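Local atomic coordinates of phiAB6 tailspike (Unidentified phage, PDB entry 5JS4), a protein that probably binds and fragments the exopolysaccharide of Acinetobacter baumannii as the trimeric, beta-helical tailspike of the phage phiAB6. Residues A261-Y266 / Y284-Q289; F308-G313 / T341-N346; G652-G657 / A692-F697. All blocks are in the same frame, centred on the assembly; numbering follows the deposited sequence.

Contact 1 of 3, residues A261-Y266 / Y284-Q289; sequences AAFQAY and YILKNQ
F263 drops from the helix 261-266 onto the strand residues Y284 and L286, and its ring meets the two in different ways. L286 comes over a face: its CD2 methyl lies 4.0 Å from the F263 ring centroid, only 13° from the ring normal, a CH-pi contact centred on the ring. Y284 is met by the outer rim of the same ring, in an offset edge-to-face pair with the planes at 68°. In this pair F263 CE1 is 3.8 Å from Y284 CD2, and the neighbouring F263 CZ is equally close, 3.8 Å, to Y284 CB. The phenyl ring thus has a methyl over one face and an aromatic ring at its edge. F263 carries its ring beside the backbone N, with CG anti to the carbonyl carbon (chi1 -84°), and this directs it down from the helix onto the strand.

At the next helix residue, Q264, the link is polar and runs through water. Q264 OE1 and the backbone O of Q289 are 4.3 Å apart, and one water donates to both, at 2.7 Å from Q264 OE1 and 2.8 Å from Q289 O. D291 N also hydrogen-bonds to Q264 OE1, while D268 holds Q264 NE2, so both ends of the amide are tethered. The Y284 hydroxyl is anchored on D247 and G279.

Helix 260-268 therefore lies against the first turns of the parallel beta-helix: I315 of strand 313-318 and F330 of strand 328-333 also pack on both F263 and L286, and L276 of strand 275-277 and the loop residue L278 also touch the phenyl ring.

Contact 2 of 3, residues F308-G313 / T341-N346; sequences FYYNLG and TARCSN
Y310 of helix 308-312 lies against the arginine R343 and the threonine T341 of strand 341-345. R343 CD sits over one face of the Y310 ring, 4.0 Å from its centroid and 21° off the normal, displaced toward the CD2 side in a CH-pi contact. From there the chain bends at chi3 (-73°) and carries the guanidinium along the same side of the ring, with NH1 above the rim, 3.3 Å from Y310 CE2. The two planes are 37° apart, so the groups are tilted rather than stacked flat. T341 comes to the ring's edge instead, its CG2 methyl 4.1 Å from Y310 CD1, and its CB packs 3.6 Å from the carbonyl oxygen G313 O.

Polar bonds fix the arginine. R343 NE donates almost straight, in the guanidinium plane, to S345 OG at 2.9 Å, and D316 in turn bonds that hydroxyl. R343 NH1 hydrogen-bonds a malonic acid, probably from the crystallisation liquor, in a pocket that Y310 shares with I370, N371 and Y394. T341 OG1 is held by G301 and G303, and Q274 of the second subunit reaches both T341 OG1 and G313 O.

Strands 313-318, 340-345 and 362-370 are successive parallel rungs of the beta-helix; the short helix 307-312 leads straight into the first, and I370 of the third touches Y310, T341 and R343.

Contact 3 of 3, residues G652-G657 / A692-F697; sequences GHIVVG and AGFKVF
I654 and V656 of one strand meet F694 and V696 of another through side chains alone, with no hydrogen bond passing between the two backbones. The facing CA atoms are 9.2 Å apart for I654 and F694, closing to 8.0 Å for V656 and V696.

The aromatic part is a CH-pi contact. I654 lays two methyls over one face of the F694 ring: CD1 is 4.1 Å from the ring centroid, 19° off the normal, and CG2 is 3.7 Å from F694 CE2. The two side chains pass each other in opposite directions, so the isoleucine spans the ring, with CD1 near its CG and CD1 atoms and CG2 near CE2 and CZ. F694 holds its ring between its own backbone N and carbonyl carbon (chi1 58°), which swings the ring out across the strand direction with one face presented to I654. F715 meets the same ring edge-to-face.

The aliphatic part is a plain meeting of valines. V656 and V696 reach toward each other tip to tip, like branch against like branch: their CG2 methyls are 4.1 Å apart and their CG1 methyls 4.2 Å. I675 and M677 pack beside I654, and H673 beside V656.

Backbone bonds tie the two strands to different sheets. V655 pairs with A714, whereas A692 and G693 both face I678 in a classic beta bulge just before F694. The third subunit also reaches the first strand, with its T712 bonded to I654 N. Two antiparallel sheets, one holding strand 654-661 beside 708-715 and the other holding 690-699 between 636-641 and 672-678, thus pack face to face through a hydrophobic layer, as in a beta-sandwich.

How the contacts relate
Contacts 1 and 2 are neighbours near the start of the beta-helix, with centres 15 Å apart and nearest atoms about 6 Å apart. They do not touch, but strand 313-318 joins them, since it pairs in parallel with strand 282-286 of contact 1 on one side and strand 340-345 of contact 2 on the other. Each sets a short helix against this early part of the coil. Contact 2 alone of the three contributes residues to a pocket holding malonic acid, probably a crystallisation additive. Contact 3 lies at the other end of the elongated chain, its centre 99 Å from that of contact 1 and 92 Å from that of contact 2. Contacts 2 and 3 both meet neighbouring subunits, at widely separated levels of the trimer.

Contact 1 of 3, residues A261-Y266 / Y284-Q289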
loop_
_atom_site.group_PDB
_atom_site.type_symbol
_atom_site.label_atom_id
_atom_site.label_comp_id
_atom_site.label_asym_id
_atom_site.label_seq_id
_atom_site.Cartn_x
_atom_site.Cartn_y
_atom_site.Cartn_z
ATOM N N ALA A 261 -20.210 -24.894 32.441
ATOM C CA ALA A 261 -21.535 -25.484 32.230
ATOM C C ALA A 261 -22.543 -24.437 31.754
ATOM O O ALA A 261 -23.363 -24.712 30.880
ATOM C CB ALA A 261 -22.033 -26.163 33.500
ATOM N N ALA A 262 -22.470 -23.237 32.324
ATOM C CA ALA A 262 -23.340 -22.130 31.917
ATOM C C ALA A 262 -23.070 -21.713 30.469
ATOM O O ALA A 262 -24.005 -21.477 29.699
ATOM C CB ALA A 262 -23.158 -20.940 32.851
ATOM N N PHE A 263 -21.792 -21.627 30.109
ATOM C CA PHE A 263 -21.395 -21.320 28.731
ATOM C C PHE A 263 -21.933 -22.382 27.775
ATOM O O PHE A 263 -22.463 -22.054 26.714
ATOM C CB PHE A 263 -19.869 -21.220 28.595
ATOM C CG PHE A 263 -19.303 -19.869 28.959
ATOM C CD1 PHE A 263 -19.486 -19.333 30.228
ATOM C CD2 PHE A 263 -18.555 -19.145 28.036
ATOM C CE1 PHE A 263 -18.958 -18.097 30.564
ATOM C CE2 PHE A 263 -18.020 -17.909 28.368
ATOM C CZ PHE A 263 -18.220 -17.386 29.634
ATOM N N GLN A 264 -21.806 -23.652 28.153
ATOM C CA GLN A 264 -22.307 -24.734 27.309
ATOM C C GLN A 264 -23.829 -24.698 27.177
ATOM O O GLN A 264 -24.366 -24.923 26.090
ATOM C CB GLN A 264 -21.860 -26.102 27.830
ATOM C CG GLN A 264 -22.016 -27.209 26.799
ATOM C CD GLN A 264 -21.206 -26.925 25.550
ATOM O OE1 GLN A 264 -19.981 -26.868 25.608
ATOM N NE2 GLN A 264 -21.885 -26.724 24.420
ATOM N N ALA A 265 -24.518 -24.412 28.280
ATOM C CA ALA A 265 -25.975 -24.290 28.273
ATOM C C ALA A 265 -26.424 -23.190 27.316
ATOM O O ALA A 265 -27.397 -23.355 26.578
ATOM C CB ALA A 265 -26.492 -24.017 29.676
ATOM N N TYR A 266 -25.705 -22.073 27.324
ATOM C CA TYR A 266 -25.972 -20.984 26.389
ATOM C C TYR A 266 -25.905 -21.477 24.942
ATOM O O TYR A 266 -26.802 -21.209 24.142
ATOM C CB TYR A 266 -24.964 -19.850 26.592
ATOM C CG TYR A 266 -25.186 -18.672 25.674
ATOM C CD1 TYR A 266 -24.842 -18.737 24.327
ATOM C CD2 TYR A 266 -25.744 -17.491 26.151
ATOM C CE1 TYR A 266 -25.058 -17.668 23.483
ATOM C CE2 TYR A 266 -25.951 -16.410 25.315
ATOM C CZ TYR A 266 -25.607 -16.508 23.981
ATOM O OH TYR A 266 -25.808 -15.443 23.145
ATOM N N TYR A 284 -14.833 -14.380 33.950
ATOM C CA TYR A 284 -15.498 -15.669 33.787
ATOM C C TYR A 284 -14.494 -16.817 33.755
ATOM O O TYR A 284 -13.734 -16.961 32.796
ATOM C CB TYR A 284 -16.345 -15.670 32.512
ATOM C CG TYR A 284 -17.527 -14.721 32.546
ATOM C CD1 TYR A 284 -17.404 -13.401 32.120
ATOM C CD2 TYR A 284 -18.775 -15.148 32.996
ATOM C CE1 TYR A 284 -18.486 -12.534 32.145
ATOM C CE2 TYR A 284 -19.862 -14.290 33.025
ATOM C CZ TYR A 284 -19.717 -12.986 32.598
ATOM O OH TYR A 284 -20.801 -12.134 32.626
ATOM N N ILE A 285 -14.503 -17.634 34.807
ATOM C CA ILE A 285 -13.594 -18.771 34.908
ATOM C C ILE A 285 -14.137 -19.954 34.112
ATOM O O ILE A 285 -15.317 -20.298 34.223
ATOM C CB ILE A 285 -13.385 -19.212 36.375
ATOM C CG1 ILE A 285 -12.921 -18.041 37.252
ATOM C CG2 ILE A 285 -12.397 -20.370 36.460
ATOM C CD1 ILE A 285 -11.677 -17.324 36.771
ATOM N N LEU A 286 -13.266 -20.566 33.312
ATOM C CA LEU A 286 -13.589 -21.793 32.588
ATOM C C LEU A 286 -12.581 -22.873 32.954
ATOM O O LEU A 286 -11.383 -22.698 32.742
ATOM C CB LEU A 286 -13.554 -21.553 31.080
ATOM C CG LEU A 286 -14.588 -20.566 30.535
ATOM C CD1 LEU A 286 -14.322 -20.300 29.065
ATOM C CD2 LEU A 286 -16.004 -21.083 30.733
ATOM N N LYS A 287 -13.072 -23.981 33.510
ATOM C CA LYS A 287 -12.219 -25.121 33.878
ATOM C C LYS A 287 -12.422 -26.327 32.961
ATOM O O LYS A 287 -11.744 -27.347 33.107
ATOM C CB LYS A 287 -12.482 -25.532 35.328
ATOM C CG LYS A 287 -12.246 -24.419 36.332
ATOM C CD LYS A 287 -12.322 -24.923 37.763
ATOM C CE LYS A 287 -12.164 -23.776 38.745
ATOM N NZ LYS A 287 -12.219 -24.236 40.160
ATOM N N ASN A 288 -13.360 -26.212 32.026
ATOM C CA ASN A 288 -13.640 -27.270 31.064
ATOM C C ASN A 288 -13.828 -26.681 29.676
ATOM O O ASN A 288 -14.205 -25.516 29.530
ATOM C CB ASN A 288 -14.896 -28.040 31.468
ATOM C CG ASN A 288 -14.713 -28.808 32.761
ATOM O OD1 ASN A 288 -14.137 -29.898 32.771
ATOM N ND2 ASN A 288 -15.199 -28.246 33.865
ATOM N N GLN A 289 -13.571 -27.501 28.663
ATOM C CA GLN A 289 -13.733 -27.099 27.273
ATOM C C GLN A 289 -15.186 -26.738 26.997
ATOM O O GLN A 289 -16.100 -27.397 27.496
ATOM C CB GLN A 289 -13.298 -28.236 26.347
ATOM C CG GLN A 289 -13.358 -27.916 24.864
ATOM C CD GLN A 289 -12.857 -29.070 24.021
ATOM O OE1 GLN A 289 -13.556 -30.070 23.848
ATOM N NE2 GLN A 289 -11.641 -28.946 23.500
HETATM O O HOH W 1 -18.796 -27.949 27.773
#

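Contact 2 of 3, residues F308-G313 / T341-N346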
loop_
_atom_site.group_PDB
_atom_site.type_symbol
_atom_site.label_atom_id
_atom_site.label_comp_id
_atom_site.label_asym_id
_atom_site.label_seq_id
_atom_site.Cartn_x
_atom_site.Cartn_y
_atom_site.Cartn_z
ATOM N N PHE A 308 -6.476 -4.970 36.027
ATOM C CA PHE A 308 -7.560 -3.990 36.051
ATOM C C PHE A 308 -8.649 -4.364 35.049
ATOM O O PHE A 308 -9.832 -4.356 35.385
ATOM C CB PHE A 308 -7.030 -2.580 35.757
ATOM C CG PHE A 308 -8.104 -1.526 35.687
ATOM C CD1 PHE A 308 -8.575 -0.915 36.840
ATOM C CD2 PHE A 308 -8.644 -1.144 34.466
ATOM C CE1 PHE A 308 -9.561 0.057 36.777
ATOM C CE2 PHE A 308 -9.632 -0.176 34.397
ATOM C CZ PHE A 308 -10.090 0.426 35.555
ATOM N N TYR A 309 -8.251 -4.705 33.828
ATOM C CA TYR A 309 -9.226 -5.043 32.789
ATOM C C TYR A 309 -9.742 -6.479 32.924
ATOM O O TYR A 309 -10.920 -6.727 32.664
ATOM C CB TYR A 309 -8.679 -4.710 31.385
ATOM C CG TYR A 309 -8.528 -3.206 31.222
ATOM C CD1 TYR A 309 -9.648 -2.390 31.049
ATOM C CD2 TYR A 309 -7.282 -2.591 31.319
ATOM C CE1 TYR A 309 -9.526 -1.013 30.951
ATOM C CE2 TYR A 309 -7.150 -1.215 31.211
ATOM C CZ TYR A 309 -8.273 -0.429 31.032
ATOM O OH TYR A 309 -8.143 0.941 30.942
ATOM N N TYR A 310 -8.901 -7.410 33.381
ATOM C CA TYR A 310 -9.358 -8.793 33.594
ATOM C C TYR A 310 -10.480 -8.846 34.634
ATOM O O TYR A 310 -11.424 -9.624 34.499
ATOM C CB TYR A 310 -8.232 -9.732 34.059
ATOM C CG TYR A 310 -6.935 -9.674 33.280
ATOM C CD1 TYR A 310 -6.906 -9.330 31.928
ATOM C CD2 TYR A 310 -5.731 -10.001 33.898
ATOM C CE1 TYR A 310 -5.710 -9.282 31.230
ATOM C CE2 TYR A 310 -4.532 -9.954 33.209
ATOM C CZ TYR A 310 -4.526 -9.598 31.877
ATOM O OH TYR A 310 -3.336 -9.555 31.191
ATOM N N ASN A 311 -10.360 -8.028 35.676
ATOM C CA ASN A 311 -11.361 -7.987 36.740
ATOM C C ASN A 311 -12.685 -7.373 36.298
ATOM O O ASN A 311 -13.736 -7.724 36.831
ATOM C CB ASN A 311 -10.821 -7.238 37.963
ATOM C CG ASN A 311 -9.812 -8.053 38.747
ATOM O OD1 ASN A 311 -9.790 -9.279 38.665
ATOM N ND2 ASN A 311 -8.978 -7.375 39.523
ATOM N N LEU A 312 -12.632 -6.459 35.333
ATOM C CA LEU A 312 -13.842 -5.827 34.811
ATOM C C LEU A 312 -14.550 -6.705 33.784
ATOM O O LEU A 312 -15.776 -6.798 33.784
ATOM C CB LEU A 312 -13.519 -4.462 34.203
ATOM C CG LEU A 312 -13.052 -3.390 35.192
ATOM C CD1 LEU A 312 -12.655 -2.124 34.456
ATOM C CD2 LEU A 312 -14.113 -3.087 36.238
ATOM N N GLY A 313 -13.786 -7.347 32.910
ATOM C CA GLY A 313 -14.387 -8.156 31.860
ATOM C C GLY A 313 -13.403 -9.002 31.083
ATOM O O GLY A 313 -12.589 -8.481 30.322
ATOM N N THR A 341 -11.586 -9.886 25.793
ATOM C CA THR A 341 -10.351 -10.075 26.534
ATOM C C THR A 341 -10.389 -11.497 27.074
ATOM O O THR A 341 -11.364 -11.890 27.710
ATOM C CB THR A 341 -10.250 -9.068 27.691
ATOM O OG1 THR A 341 -10.440 -7.743 27.179
ATOM C CG2 THR A 341 -8.896 -9.150 28.389
ATOM N N ALA A 342 -9.347 -12.278 26.804
ATOM C CA ALA A 342 -9.300 -13.656 27.279
ATOM C C ALA A 342 -7.884 -14.049 27.659
ATOM O O ALA A 342 -6.947 -13.834 26.890
ATOM C CB ALA A 342 -9.849 -14.601 26.225
ATOM N N ARG A 343 -7.741 -14.623 28.853
ATOM C CA ARG A 343 -6.452 -15.071 29.352
ATOM C C ARG A 343 -6.506 -16.529 29.783
ATOM O O ARG A 343 -7.585 -17.087 30.011
ATOM C CB ARG A 343 -6.001 -14.203 30.536
ATOM C CG ARG A 343 -6.888 -14.301 31.773
ATOM C CD ARG A 343 -6.287 -13.587 32.975
ATOM N NE ARG A 343 -5.146 -14.312 33.538
ATOM C CZ ARG A 343 -3.859 -14.039 33.311
ATOM N NH1 ARG A 343 -3.491 -13.036 32.516
ATOM N NH2 ARG A 343 -2.922 -14.783 33.892
ATOM N N CYS A 344 -5.327 -17.133 29.887
ATOM C CA CYS A 344 -5.168 -18.432 30.514
ATOM C C CYS A 344 -4.330 -18.244 31.769
ATOM O O CYS A 344 -3.214 -17.719 31.701
ATOM C CB CYS A 344 -4.479 -19.409 29.569
ATOM S SG CYS A 344 -4.395 -21.091 30.215
ATOM N N SER A 345 -4.880 -18.653 32.909
ATOM C CA SER A 345 -4.190 -18.555 34.189
ATOM C C SER A 345 -3.605 -19.909 34.570
ATOM O O SER A 345 -4.258 -20.939 34.399
ATOM C CB SER A 345 -5.160 -18.094 35.280
ATOM O OG SER A 345 -5.668 -16.800 35.004
ATOM N N ASN A 346 -2.372 -19.894 35.072
ATOM C CA ASN A 346 -1.718 -21.094 35.605
ATOM C C ASN A 346 -1.641 -22.254 34.610
ATOM O O ASN A 346 -1.820 -23.415 34.981
ATOM C CB ASN A 346 -2.418 -21.539 36.894
ATOM C CG ASN A 346 -2.455 -20.443 37.939
ATOM O OD1 ASN A 346 -3.526 -20.001 38.355
ATOM N ND2 ASN A 346 -1.281 -19.986 38.358
#

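Contact 3 of 3, residues G652-G657 / A692-F697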
loop_
_atom_site.group_PDB
_atom_site.type_symbol
_atom_site.label_atom_id
_atom_site.label_comp_id
_atom_site.label_asym_id
_atom_site.label_seq_id
_atom_site.Cartn_x
_atom_site.Cartn_y
_atom_site.Cartn_z
ATOM N N GLY A 652 29.158 6.335 -45.885
ATOM C CA GLY A 652 29.916 6.112 -44.656
ATOM C C GLY A 652 31.213 6.886 -44.556
ATOM O O GLY A 652 31.706 7.450 -45.528
ATOM N N HIS A 653 31.768 6.890 -43.348
ATOM C CA HIS A 653 33.062 7.497 -43.070
ATOM C C HIS A 653 34.118 6.393 -43.067
ATOM O O HIS A 653 33.846 5.293 -42.598
ATOM C CB HIS A 653 33.019 8.176 -41.702
ATOM C CG HIS A 653 31.926 9.191 -41.559
ATOM N ND1 HIS A 653 31.964 10.421 -42.179
ATOM C CD2 HIS A 653 30.775 9.164 -40.848
ATOM C CE1 HIS A 653 30.879 11.103 -41.864
ATOM N NE2 HIS A 653 30.138 10.364 -41.060
ATOM N N ILE A 654 35.305 6.677 -43.599
ATOM C CA ILE A 654 36.355 5.661 -43.705
ATOM C C ILE A 654 37.695 6.203 -43.243
ATOM O O ILE A 654 38.170 7.230 -43.727
ATOM C CB ILE A 654 36.516 5.123 -45.145
ATOM C CG1 ILE A 654 35.203 4.498 -45.614
ATOM C CG2 ILE A 654 37.656 4.104 -45.206
ATOM C CD1 ILE A 654 35.186 4.110 -47.081
ATOM N N VAL A 655 38.304 5.482 -42.310
ATOM C CA VAL A 655 39.633 5.788 -41.822
ATOM C C VAL A 655 40.460 4.516 -41.932
ATOM O O VAL A 655 40.038 3.457 -41.479
ATOM C CB VAL A 655 39.581 6.257 -40.356
ATOM C CG1 VAL A 655 40.986 6.442 -39.797
ATOM C CG2 VAL A 655 38.778 7.548 -40.243
ATOM N N VAL A 656 41.624 4.614 -42.554
ATOM C CA VAL A 656 42.561 3.497 -42.582
ATOM C C VAL A 656 43.643 3.753 -41.543
ATOM O O VAL A 656 44.130 4.877 -41.381
ATOM C CB VAL A 656 43.142 3.278 -43.993
ATOM C CG1 VAL A 656 44.276 2.260 -43.985
ATOM C CG2 VAL A 656 42.043 2.805 -44.932
ATOM N N GLY A 657 43.995 2.695 -40.827
ATOM C CA GLY A 657 44.954 2.765 -39.743
ATOM C C GLY A 657 46.385 2.562 -40.188
ATOM O O GLY A 657 46.740 2.763 -41.346
ATOM N N ALA A 692 29.102 -1.960 -51.049
ATOM C CA ALA A 692 29.237 -3.254 -50.401
ATOM C C ALA A 692 30.425 -3.245 -49.443
ATOM O O ALA A 692 30.421 -3.931 -48.420
ATOM C CB ALA A 692 29.424 -4.340 -51.446
ATOM N N GLY A 693 31.444 -2.475 -49.804
ATOM C CA GLY A 693 32.691 -2.415 -49.053
ATOM C C GLY A 693 33.652 -1.475 -49.749
ATOM O O GLY A 693 33.232 -0.572 -50.476
ATOM N N PHE A 694 34.944 -1.678 -49.530
ATOM C CA PHE A 694 35.956 -0.845 -50.159
ATOM C C PHE A 694 37.295 -1.563 -50.226
ATOM O O PHE A 694 37.555 -2.495 -49.452
ATOM C CB PHE A 694 36.086 0.518 -49.450
ATOM C CG PHE A 694 36.427 0.433 -47.980
ATOM C CD1 PHE A 694 35.430 0.266 -47.028
ATOM C CD2 PHE A 694 37.740 0.572 -47.544
ATOM C CE1 PHE A 694 35.737 0.209 -45.677
ATOM C CE2 PHE A 694 38.051 0.516 -46.191
ATOM C CZ PHE A 694 37.049 0.332 -45.260
ATOM N N LYS A 695 38.114 -1.138 -51.184
ATOM C CA LYS A 695 39.476 -1.618 -51.334
ATOM C C LYS A 695 40.439 -0.624 -50.714
ATOM O O LYS A 695 40.207 0.584 -50.763
ATOM C CB LYS A 695 39.837 -1.803 -52.807
ATOM C CG LYS A 695 39.013 -2.862 -53.524
ATOM C CD LYS A 695 39.583 -3.149 -54.905
ATOM C CE LYS A 695 38.743 -4.163 -55.668
ATOM N NZ LYS A 695 39.317 -4.446 -57.014
ATOM N N VAL A 696 41.515 -1.154 -50.135
ATOM C CA VAL A 696 42.627 -0.359 -49.635
ATOM C C VAL A 696 43.853 -0.707 -50.466
ATOM O O VAL A 696 44.174 -1.887 -50.634
ATOM C CB VAL A 696 42.917 -0.660 -48.155
ATOM C CG1 VAL A 696 44.052 0.221 -47.640
ATOM C CG2 VAL A 696 41.666 -0.466 -47.316
ATOM N N PHE A 697 44.513 0.320 -50.990
ATOM C CA PHE A 697 45.727 0.189 -51.790
ATOM C C PHE A 697 46.877 0.754 -50.975
ATOM O O PHE A 697 46.778 1.872 -50.476
ATOM C CB PHE A 697 45.620 0.998 -53.088
ATOM C CG PHE A 697 44.567 0.504 -54.049
ATOM C CD1 PHE A 697 43.214 0.677 -53.776
ATOM C CD2 PHE A 697 44.933 -0.102 -55.244
ATOM C CE1 PHE A 697 42.249 0.232 -54.668
ATOM C CE2 PHE A 697 43.971 -0.540 -56.142
ATOM C CZ PHE A 697 42.631 -0.377 -55.847
#